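Local coordinates for putative NAD(P)H-flavin oxidoreductase (PDB 6WT2), which binds FMN and probably uses NAD(P)H to reduce nitro compounds, chloramphenicol apparently among them, as an enzyme of the NfsB-like nitroreductase family, at residues Asp35-Phe38 / Ile39-Leu42; Gln125-Gln128 / Ala129-Lys133; Arg139-Phe142 / Asp143-Cys146; Ile151-Gly154 / Asn155-Gly159. One frame throughout, in Å; residues are numbered along the deposited sequence.

Overall arrangement
From the N terminus, contact 1 (35-42) comes first, just over two turns of helix 33-44. Contact 2 (125-133) is the C-terminal part of helix 114-131, with a pi-type turn, and contacts 3 (139-146) and 4 (151-159) lie in sequence on helix 138-162. All four are local and in series: none closes a long loop, and none nests in or crosses another. Contact 2 packs on contact 3 where F127 and Q128 meet W144, and contact 1 on contact 4 where I39 meets M156. Contacts 1 and 2, with centres about 34 Å apart, are thus joined through helix 138-162, and each contact touches the second subunit.

Contact 1: Asp35-Phe38 / Ile39-Leu42; sequences DFQF and ILEL
F38 and L42, one helical turn apart, meet on helix 33-44 of the nitroreductase fold, in a regular i to i+4 ladder. The backbone supplies the frame: I39 N, L40 N, E41 N and L42 N bond to the carbonyl oxygens of D35, F36, Q37 and F38, and the L40 N to F36 O bond is the straightest, 2.9 Å at 170°.

Apolar contacts fall into two groups. F36 swings its ring away from its own N (chi1 -164°) and along the helix, which brings CE2 to 3.6 Å from L40 CG, while the ortho carbon CD1, across the ring, lies 4.0 Å from I39 CD1. The F36 ring also stacks with H85. F38 meets L42 differently, in a CH-pi contact: L42 CD1 stands over the ring face, 4.1 Å from the centroid and 27° off the normal.

D35 OD1 forms a salt bridge with R9 of the second subunit, and E41 OE2 pairs with R44 of the same chain. L40 and L42 pack on W223 and F16 of that subunit, so this helix belongs to the dimer interface. Between the two side chains the closest atoms are F38 CZ and L42 CD1, 3.6 Å apart.

Contact 2: Gln125-Gln128 / Ala129-Lys133; sequences QAFQ and ADDIK. With NIO (nicotinic acid), chain E.
F127 is held between I132 and the bound nicotinic acid, one on each face of its ring. Its CG lies trans to the backbone N (chi1 166°), which carries the ring along the helix toward the next turn. I132 CG2 comes over one face, displaced toward the rim, 4.0 Å from the centroid and 19° off the normal: a CH-pi contact. Nicotinic acid C4 lies over the centre of the opposite face, 3.8 Å above the plane, with F127 CE1 its nearest ring atom at 3.9 Å. The I132 rotamer explains the first of these, since chi1 of -165° sets CG2 between the backbone N and carbonyl carbon and turns that methyl to the ring.

D131 crosses F127 at about a right angle, CB 4.1 Å from CD1; its carboxylate OD2 accepts a hydrogen bond from W74 NE1 of the second subunit. Q128 is extended beyond CG, and its amide reaches A95 O through NE2.

The backbone loses its regular pitch here. A129 N and D130 N make ordinary i to i+4 bonds, but I132 N bonds F127 O at 3.1 Å in a nearly straight line, the i to i+5 bond of a pi-type turn. F127 O also accepts from D131 N, which lies above the carbonyl plane. K133 then leaves the helix with positive phi.

F127 meets the C4-C5 edge of the pyridine with a carbon face, which is consistent with a mainly dispersive, edge-to-face contact, while R109 NH1 provides a polar bond to the nicotinic acid.

Contact 3: Arg139-Phe142 / Asp143-Cys146; sequences RALF and DWCC
D143 begins the second half of this helical stretch by facing R139 one turn back. D143 N donates to R139 O, 2.8 Å away. In the conformer given, R139 NH1 lies 4.0 Å from D143 OD2, a long and doubtful salt bridge, since R139 is modelled in two conformers. The stronger partner of D143 is R147 of the second subunit, bound through OD1, which would be expected to offset the nearby D143 carboxylate of that subunit.

W144 N bonds A140 O. Its indole, trans to the backbone N (chi1 179°), extends from the helix and grazes L141, whose CD1 is 4.1 Å from CE3. NE1 donates to E171 OE1 of the second subunit, so the tryptophan bridges the dimer interface.

C145 follows with a weak bond from its N to L141 O at 3.4 Å, and its side chain packs on A91 of strand 85-92.

C146 completes the turn: C146 N donates to F142 O, 2.9 Å away and in the carbonyl plane. Its SG, set beside its own N by a chi1 of -72°, reaches back over one face of the F142 ring, 3.3 Å above the plane and displaced toward the rim. F142 CZ is the nearest ring atom, 3.3 Å from C146 SG, and the sulfur lies 23° off the ring normal.

This is a Cys sulfur-aromatic contact across one turn of an alpha-helix, here in the long interface helix 138-162, whose W144 approaches both FMN and nicotinic acid to about 6 Å.

Contact 4: Ile151-Gly154 / Asn155-Gly159; sequences IALG and NMMTG
On helix 138-162 the I151 and N155 side chains lie side by side and point the same way, with I151 CG2 3.9 Å from N155 ND2. I151 O accepts from N155 N at 3.0 Å, the first of four regular i to i+4 bonds. I151 also belongs to the FMN pocket and touches the cofactor. The amide of N155 has polar partners at both atoms: S46 OG takes ND2, and T158 OG1 of the second subunit bonds OD1.

A152 O accepts from M156 N, 2.9 Å at 169°, and M156 CG sits close over the same oxygen at 3.3 Å.

L153 carries the main apolar pair. Its carbonyl takes M157 N nearly head on. With CG anti to the backbone N (chi1 169°) the L153 side chain is swung toward the next turn, and its CG lies 3.8 Å from CE of selenomethionine M157. The bend of M157 at chi3 (-55°) folds that methyl back toward L153.

G154 O accepts from T158 N at 3.0 Å. T158 OG1 in turn meets N155 OD1 of the second subunit, the reciprocal of the bond above, so the pair occurs twice across the interface.

The stretch lies in the buried middle of the fold, with L153 and M156 on F89 of strand 85-92, M156 on F202 of strand 194-203, M157 on strand 166-170, and helix 33-44 packing through I39 on M156.

Contact 1: Asp35-Phe38 / Ile39-Leu42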
loop_
_atom_site.group_PDB
_atom_site.type_symbol
_atom_site.label_atom_id
_atom_site.label_comp_id
_atom_site.label_asym_id
_atom_site.label_seq_id
_atom_site.Cartn_x
_atom_site.Cartn_y
_atom_site.Cartn_z
ATOM N N ASP A 35 20.221 0.993 11.097
ATOM C CA ASP A 35 19.516 0.330 10.003
ATOM C C ASP A 35 18.007 0.433 10.181
ATOM O O ASP A 35 17.271 0.651 9.208
ATOM C CB ASP A 35 19.937 -1.136 9.894
ATOM C CG ASP A 35 21.274 -1.307 9.198
ATOM O OD1 ASP A 35 21.837 -0.297 8.715
ATOM O OD2 ASP A 35 21.767 -2.453 9.147
ATOM N N PHE A 36 17.526 0.296 11.416
ATOM C CA PHE A 36 16.088 0.377 11.617
ATOM C C PHE A 36 15.569 1.794 11.428
ATOM O O PHE A 36 14.436 1.969 10.967
ATOM C CB PHE A 36 15.665 -0.131 12.996
ATOM C CG PHE A 36 14.195 -0.399 13.058
ATOM C CD1 PHE A 36 13.655 -1.462 12.353
ATOM C CD2 PHE A 36 13.343 0.464 13.715
ATOM C CE1 PHE A 36 12.290 -1.691 12.346
ATOM C CE2 PHE A 36 11.972 0.237 13.711
ATOM C CZ PHE A 36 11.452 -0.837 13.030
ATOM N N GLN A 37 16.367 2.809 11.778
ATOM C CA GLN A 37 15.960 4.182 11.496
ATOM C C GLN A 37 15.763 4.387 10.002
ATOM O O GLN A 37 14.878 5.141 9.579
ATOM C CB GLN A 37 16.997 5.177 12.017
ATOM C CG GLN A 37 17.153 5.211 13.525
ATOM C CD GLN A 37 16.046 5.987 14.224
ATOM O OE1 GLN A 37 15.649 7.067 13.777
ATOM N NE2 GLN A 37 15.542 5.437 15.332
ATOM N N PHE A 38 16.626 3.771 9.190
ATOM C CA PHE A 38 16.469 3.828 7.739
ATOM C C PHE A 38 15.134 3.229 7.306
ATOM O O PHE A 38 14.446 3.784 6.440
ATOM C CB PHE A 38 17.655 3.120 7.074
ATOM C CG PHE A 38 17.338 2.476 5.739
ATOM C CD1 PHE A 38 17.262 3.238 4.581
ATOM C CD2 PHE A 38 17.155 1.099 5.647
ATOM C CE1 PHE A 38 16.984 2.638 3.360
ATOM C CE2 PHE A 38 16.877 0.491 4.426
ATOM C CZ PHE A 38 16.788 1.260 3.285
ATOM N N ILE A 39 14.734 2.115 7.923
ATOM C CA ILE A 39 13.452 1.494 7.592
ATOM C C ILE A 39 12.296 2.421 7.968
ATOM O O ILE A 39 11.373 2.647 7.176
ATOM C CB ILE A 39 13.333 0.124 8.285
ATOM C CG1 ILE A 39 14.391 -0.840 7.740
ATOM C CG2 ILE A 39 11.941 -0.457 8.101
ATOM C CD1 ILE A 39 14.450 -2.160 8.518
ATOM N N LEU A 40 12.325 2.974 9.183
ATOM C CA LEU A 40 11.273 3.918 9.566
ATOM C C LEU A 40 11.221 5.098 8.605
ATOM O O LEU A 40 10.140 5.634 8.315
ATOM C CB LEU A 40 11.486 4.414 10.998
ATOM C CG LEU A 40 11.386 3.384 12.130
ATOM C CD1 LEU A 40 11.919 3.991 13.437
ATOM C CD2 LEU A 40 9.952 2.909 12.323
ATOM N N GLU A 41 12.379 5.521 8.103
ATOM C CA GLU A 41 12.402 6.680 7.217
ATOM C C GLU A 41 11.687 6.381 5.907
ATOM O O GLU A 41 11.018 7.259 5.346
ATOM C CB GLU A 41 13.838 7.128 6.963
ATOM C CG GLU A 41 13.935 8.490 6.293
ATOM C CD GLU A 41 13.473 9.629 7.203
ATOM O OE1 GLU A 41 13.636 9.519 8.443
ATOM O OE2 GLU A 41 12.946 10.637 6.669
ATOM N N LEU A 42 11.796 5.145 5.413
ATOM C CA LEU A 42 11.073 4.795 4.198
ATOM C C LEU A 42 9.574 4.951 4.396
ATOM O O LEU A 42 8.862 5.389 3.486
ATOM C CB LEU A 42 11.414 3.368 3.768
ATOM C CG LEU A 42 12.896 3.111 3.505
ATOM C CD1 LEU A 42 13.162 1.614 3.408
ATOM C CD2 LEU A 42 13.336 3.814 2.235
#

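Contact 2: Gln125-Gln128 / Ala129-Lys133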
loop_
_atom_site.group_PDB
_atom_site.type_symbol
_atom_site.label_atom_id
_atom_site.label_comp_id
_atom_site.label_asym_id
_atom_site.label_seq_id
_atom_site.Cartn_x
_atom_site.Cartn_y
_atom_site.Cartn_z
ATOM N N GLN A 125 -13.441 18.535 0.816
ATOM C CA GLN A 125 -14.799 18.131 1.162
ATOM C C GLN A 125 -15.494 17.471 -0.019
ATOM O O GLN A 125 -16.141 16.432 0.132
ATOM C CB GLN A 125 -15.614 19.332 1.640
ATOM C CG GLN A 125 -17.100 19.029 1.705
ATOM C CD GLN A 125 -17.871 20.005 2.551
ATOM O OE1 GLN A 125 -17.380 21.081 2.883
ATOM N NE2 GLN A 125 -19.093 19.632 2.915
ATOM N N ALA A 126 -15.401 18.088 -1.198
ATOM C CA ALA A 126 -16.028 17.536 -2.389
ATOM C C ALA A 126 -15.418 16.192 -2.747
ATOM O O ALA A 126 -16.136 15.248 -3.101
ATOM C CB ALA A 126 -15.891 18.517 -3.552
ATOM N N PHE A 127 -14.091 16.087 -2.643
ATOM C CA PHE A 127 -13.414 14.814 -2.876
ATOM C C PHE A 127 -13.973 13.733 -1.960
ATOM O O PHE A 127 -14.371 12.655 -2.413
ATOM C CB PHE A 127 -11.905 14.983 -2.653
ATOM C CG PHE A 127 -11.163 13.678 -2.549
ATOM C CD1 PHE A 127 -11.049 12.846 -3.646
ATOM C CD2 PHE A 127 -10.581 13.285 -1.360
ATOM C CE1 PHE A 127 -10.370 11.623 -3.559
ATOM C CE2 PHE A 127 -9.905 12.067 -1.260
ATOM C CZ PHE A 127 -9.799 11.240 -2.363
ATOM N N GLN A 128 -14.040 14.026 -0.663
ATOM C CA GLN A 128 -14.465 13.024 0.304
ATOM C C GLN A 128 -15.958 12.744 0.219
ATOM O O GLN A 128 -16.390 11.612 0.443
ATOM C CB GLN A 128 -14.098 13.476 1.711
ATOM C CG GLN A 128 -12.622 13.422 1.992
ATOM C CD GLN A 128 -12.347 13.646 3.452
ATOM O OE1 GLN A 128 -13.073 14.391 4.110
ATOM N NE2 GLN A 128 -11.320 12.990 3.981
ATOM N N ALA A 129 -16.768 13.764 -0.066
ATOM C CA ALA A 129 -18.211 13.547 -0.065
ATOM C C ALA A 129 -18.706 12.946 -1.378
ATOM O O ALA A 129 -19.598 12.094 -1.365
ATOM C CB ALA A 129 -18.943 14.859 0.221
ATOM N N ASP A 130 -18.135 13.363 -2.509
ATOM C CA ASP A 130 -18.723 13.107 -3.821
ATOM C C ASP A 130 -17.910 12.176 -4.710
ATOM O O ASP A 130 -18.502 11.451 -5.517
ATOM C CB ASP A 130 -18.930 14.425 -4.580
ATOM C CG ASP A 130 -19.946 15.338 -3.914
ATOM O OD1 ASP A 130 -20.802 14.827 -3.162
ATOM O OD2 ASP A 130 -19.897 16.567 -4.156
ATOM N N ASP A 131 -16.581 12.185 -4.602
ATOM C CA ASP A 131 -15.753 11.411 -5.526
ATOM C C ASP A 131 -15.455 10.019 -4.986
ATOM O O ASP A 131 -15.797 9.015 -5.617
ATOM C CB ASP A 131 -14.450 12.154 -5.832
ATOM C CG ASP A 131 -14.673 13.406 -6.652
ATOM O OD1 ASP A 131 -15.583 13.401 -7.511
ATOM O OD2 ASP A 131 -13.943 14.397 -6.426
ATOM N N ILE A 132 -14.813 9.942 -3.822
ATOM C CA ILE A 132 -14.513 8.643 -3.235
ATOM C C ILE A 132 -15.587 8.230 -2.234
ATOM O O ILE A 132 -15.663 7.049 -1.879
ATOM C CB ILE A 132 -13.099 8.666 -2.620
ATOM C CG1 ILE A 132 -12.592 7.259 -2.319
ATOM C CG2 ILE A 132 -13.016 9.614 -1.372
ATOM C CD1 ILE A 132 -11.083 7.207 -2.158
ATOM N N LYS A 133 -16.420 9.171 -1.777
ATOM C CA LYS A 133 -17.647 8.890 -1.024
ATOM C C LYS A 133 -17.351 8.127 0.271
ATOM O O LYS A 133 -17.746 6.976 0.455
ATOM C CB LYS A 133 -18.650 8.115 -1.889
ATOM C CG LYS A 133 -19.245 8.919 -3.021
ATOM C CD LYS A 133 -20.453 8.216 -3.613
ATOM C CE LYS A 133 -21.479 9.233 -4.062
ATOM N NZ LYS A 133 -21.737 10.226 -2.978
HETATM N N NIO E . -7.078 15.458 -5.226
HETATM C C1 NIO E . -5.851 15.801 -4.805
HETATM C C2 NIO E . -5.151 14.987 -3.925
HETATM C C3 NIO E . -5.726 13.806 -3.468
HETATM C C4 NIO E . -7.001 13.480 -3.906
HETATM C C5 NIO E . -7.658 14.329 -4.793
HETATM C C6 NIO E . -3.778 15.387 -3.457
HETATM O O1 NIO E . -3.108 14.558 -2.811
HETATM O O2 NIO E . -3.350 16.541 -3.718
#

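Contact 3: Arg139-Phe142 / Asp143-Cys146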
loop_
_atom_site.group_PDB
_atom_site.type_symbol
_atom_site.label_atom_id
_atom_site.label_comp_id
_atom_site.label_asym_id
_atom_site.label_seq_id
_atom_site.Cartn_x
_atom_site.Cartn_y
_atom_site.Cartn_z
ATOM N N ARG A 139 -16.439 3.948 9.076
ATOM C CA ARG A 139 -15.558 2.841 8.715
ATOM C C ARG A 139 -14.916 3.064 7.349
ATOM O O ARG A 139 -13.742 2.726 7.149
ATOM C CB ARG A 139 -16.318 1.511 8.737
ATOM C CG ARG A 139 -15.403 0.303 8.951
ATOM C CD ARG A 139 -15.627 -0.814 7.921
ATOM N NE ARG A 139 -15.903 -2.109 8.546
ATOM C CZ ARG A 139 -14.990 -3.049 8.779
ATOM N NH1 ARG A 139 -13.722 -2.853 8.443
ATOM N NH2 ARG A 139 -15.346 -4.187 9.355
ATOM N N ALA A 140 -15.667 3.626 6.396
ATOM C CA ALA A 140 -15.087 3.932 5.088
ATOM C C ALA A 140 -14.012 5.002 5.209
ATOM O O ALA A 140 -12.966 4.925 4.550
ATOM C CB ALA A 140 -16.177 4.375 4.115
ATOM N N LEU A 141 -14.247 6.001 6.060
ATOM C CA LEU A 141 -13.233 7.009 6.333
ATOM C C LEU A 141 -11.983 6.387 6.950
ATOM O O LEU A 141 -10.860 6.719 6.556
ATOM C CB LEU A 141 -13.834 8.079 7.241
ATOM C CG LEU A 141 -13.244 9.473 7.413
ATOM C CD1 LEU A 141 -12.733 10.117 6.136
ATOM C CD2 LEU A 141 -14.344 10.335 8.006
ATOM N N PHE A 142 -12.155 5.485 7.925
ATOM C CA PHE A 142 -10.999 4.814 8.518
ATOM C C PHE A 142 -10.285 3.945 7.487
ATOM O O PHE A 142 -9.048 3.921 7.426
ATOM C CB PHE A 142 -11.446 3.984 9.730
ATOM C CG PHE A 142 -10.354 3.120 10.326
ATOM C CD1 PHE A 142 -9.254 3.692 10.952
ATOM C CD2 PHE A 142 -10.445 1.736 10.277
ATOM C CE1 PHE A 142 -8.258 2.900 11.507
ATOM C CE2 PHE A 142 -9.454 0.935 10.834
ATOM C CZ PHE A 142 -8.360 1.513 11.439
ATOM N N ASP A 143 -11.051 3.230 6.657
ATOM C CA ASP A 143 -10.456 2.370 5.636
ATOM C C ASP A 143 -9.666 3.175 4.606
ATOM O O ASP A 143 -8.645 2.693 4.098
ATOM C CB ASP A 143 -11.549 1.533 4.967
ATOM C CG ASP A 143 -11.817 0.207 5.712
ATOM O OD1 ASP A 143 -11.035 -0.141 6.634
ATOM O OD2 ASP A 143 -12.804 -0.494 5.374
ATOM N N TRP A 144 -10.121 4.392 4.292
ATOM C CA TRP A 144 -9.343 5.305 3.456
ATOM C C TRP A 144 -7.946 5.531 4.026
ATOM O O TRP A 144 -6.942 5.410 3.315
ATOM C CB TRP A 144 -10.091 6.633 3.307
ATOM C CG TRP A 144 -9.364 7.666 2.484
ATOM C CD1 TRP A 144 -8.914 7.531 1.198
ATOM C CD2 TRP A 144 -9.018 8.994 2.894
ATOM N NE1 TRP A 144 -8.297 8.701 0.788
ATOM C CE2 TRP A 144 -8.351 9.609 1.814
ATOM C CE3 TRP A 144 -9.199 9.721 4.079
ATOM C CZ2 TRP A 144 -7.873 10.917 1.879
ATOM C CZ3 TRP A 144 -8.716 11.015 4.143
ATOM C CH2 TRP A 144 -8.069 11.606 3.045
ATOM N N CYS A 145 -7.856 5.827 5.326
ATOM C CA CYS A 145 -6.538 6.026 5.924
ATOM C C CYS A 145 -5.737 4.726 5.947
ATOM O O CYS A 145 -4.532 4.739 5.681
ATOM C CB CYS A 145 -6.681 6.626 7.323
ATOM S SG CYS A 145 -7.351 8.319 7.236
ATOM N N CYS A 146 -6.386 3.602 6.267
ATOM C CA CYS A 146 -5.707 2.301 6.231
ATOM C C CYS A 146 -5.043 2.022 4.879
ATOM O O CYS A 146 -3.932 1.479 4.828
ATOM C CB CYS A 146 -6.691 1.175 6.566
ATOM S SG CYS A 146 -7.172 1.124 8.331
#

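Contact 4: Ile151-Gly154 / Asn155-Gly159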
loop_
_atom_site.group_PDB
_atom_site.type_symbol
_atom_site.label_atom_id
_atom_site.label_comp_id
_atom_site.label_asym_id
_atom_site.label_seq_id
_atom_site.Cartn_x
_atom_site.Cartn_y
_atom_site.Cartn_z
ATOM N N ILE A 151 0.793 1.673 1.719
ATOM C CA ILE A 151 1.891 2.223 0.929
ATOM C C ILE A 151 3.165 2.246 1.759
ATOM O O ILE A 151 4.221 1.784 1.319
ATOM C CB ILE A 151 1.550 3.636 0.431
ATOM C CG1 ILE A 151 0.230 3.640 -0.335
ATOM C CG2 ILE A 151 2.703 4.192 -0.396
ATOM C CD1 ILE A 151 -0.172 5.053 -0.770
ATOM N N ALA A 152 3.081 2.808 2.970
ATOM C CA ALA A 152 4.237 2.835 3.861
ATOM C C ALA A 152 4.720 1.430 4.169
ATOM O O ALA A 152 5.928 1.170 4.178
ATOM C CB ALA A 152 3.887 3.564 5.154
ATOM N N LEU A 153 3.787 0.512 4.436
ATOM C CA LEU A 153 4.149 -0.887 4.646
ATOM C C LEU A 153 4.953 -1.440 3.472
ATOM O O LEU A 153 6.049 -1.984 3.658
ATOM C CB LEU A 153 2.886 -1.715 4.870
ATOM C CG LEU A 153 3.083 -3.237 4.853
ATOM C CD1 LEU A 153 3.668 -3.669 6.169
ATOM C CD2 LEU A 153 1.760 -3.931 4.574
ATOM N N GLY A 154 4.418 -1.308 2.253
ATOM C CA GLY A 154 5.124 -1.808 1.078
ATOM C C GLY A 154 6.521 -1.230 0.931
ATOM O O GLY A 154 7.479 -1.959 0.656
ATOM N N ASN A 155 6.660 0.082 1.143
ATOM C CA ASN A 155 7.949 0.748 0.964
ATOM C C ASN A 155 8.966 0.314 2.014
ATOM O O ASN A 155 10.134 0.072 1.691
ATOM C CB ASN A 155 7.765 2.261 1.005
ATOM C CG ASN A 155 7.249 2.819 -0.299
ATOM O OD1 ASN A 155 7.442 2.224 -1.373
ATOM N ND2 ASN A 155 6.618 3.989 -0.230
HETATM N N MSE A 156 8.552 0.219 3.270
HETATM C CA MSE A 156 9.460 -0.232 4.315
HETATM C C MSE A 156 9.981 -1.653 4.054
HETATM O O MSE A 156 11.183 -1.915 4.180
HETATM C CB MSE A 156 8.765 -0.140 5.671
HETATM C CG MSE A 156 8.570 1.302 6.097
HETATM SE SE MSE A 156 7.311 1.474 7.553
HETATM C CE MSE A 156 8.312 0.446 8.855
HETATM N N MSE A 157 9.098 -2.562 3.661
HETATM C CA MSE A 157 9.529 -3.949 3.410
HETATM C C MSE A 157 10.423 -4.100 2.185
HETATM O O MSE A 157 11.404 -4.846 2.195
HETATM C CB MSE A 157 8.320 -4.858 3.257
HETATM C CG MSE A 157 7.531 -4.992 4.537
HETATM SE SE MSE A 157 6.148 -6.299 4.319
HETATM C CE MSE A 157 5.283 -5.495 2.741
ATOM N N THR A 158 10.087 -3.381 1.119
ATOM C CA THR A 158 10.925 -3.420 -0.073
ATOM C C THR A 158 12.295 -2.818 0.203
ATOM O O THR A 158 13.333 -3.434 -0.091
ATOM C CB THR A 158 10.228 -2.694 -1.219
ATOM O OG1 THR A 158 9.068 -3.450 -1.593
ATOM C CG2 THR A 158 11.172 -2.564 -2.424
ATOM N N GLY A 159 12.313 -1.622 0.793
ATOM C CA GLY A 159 13.579 -0.982 1.094
ATOM C C GLY A 159 14.434 -1.814 2.030
ATOM O O GLY A 159 15.636 -1.966 1.814
#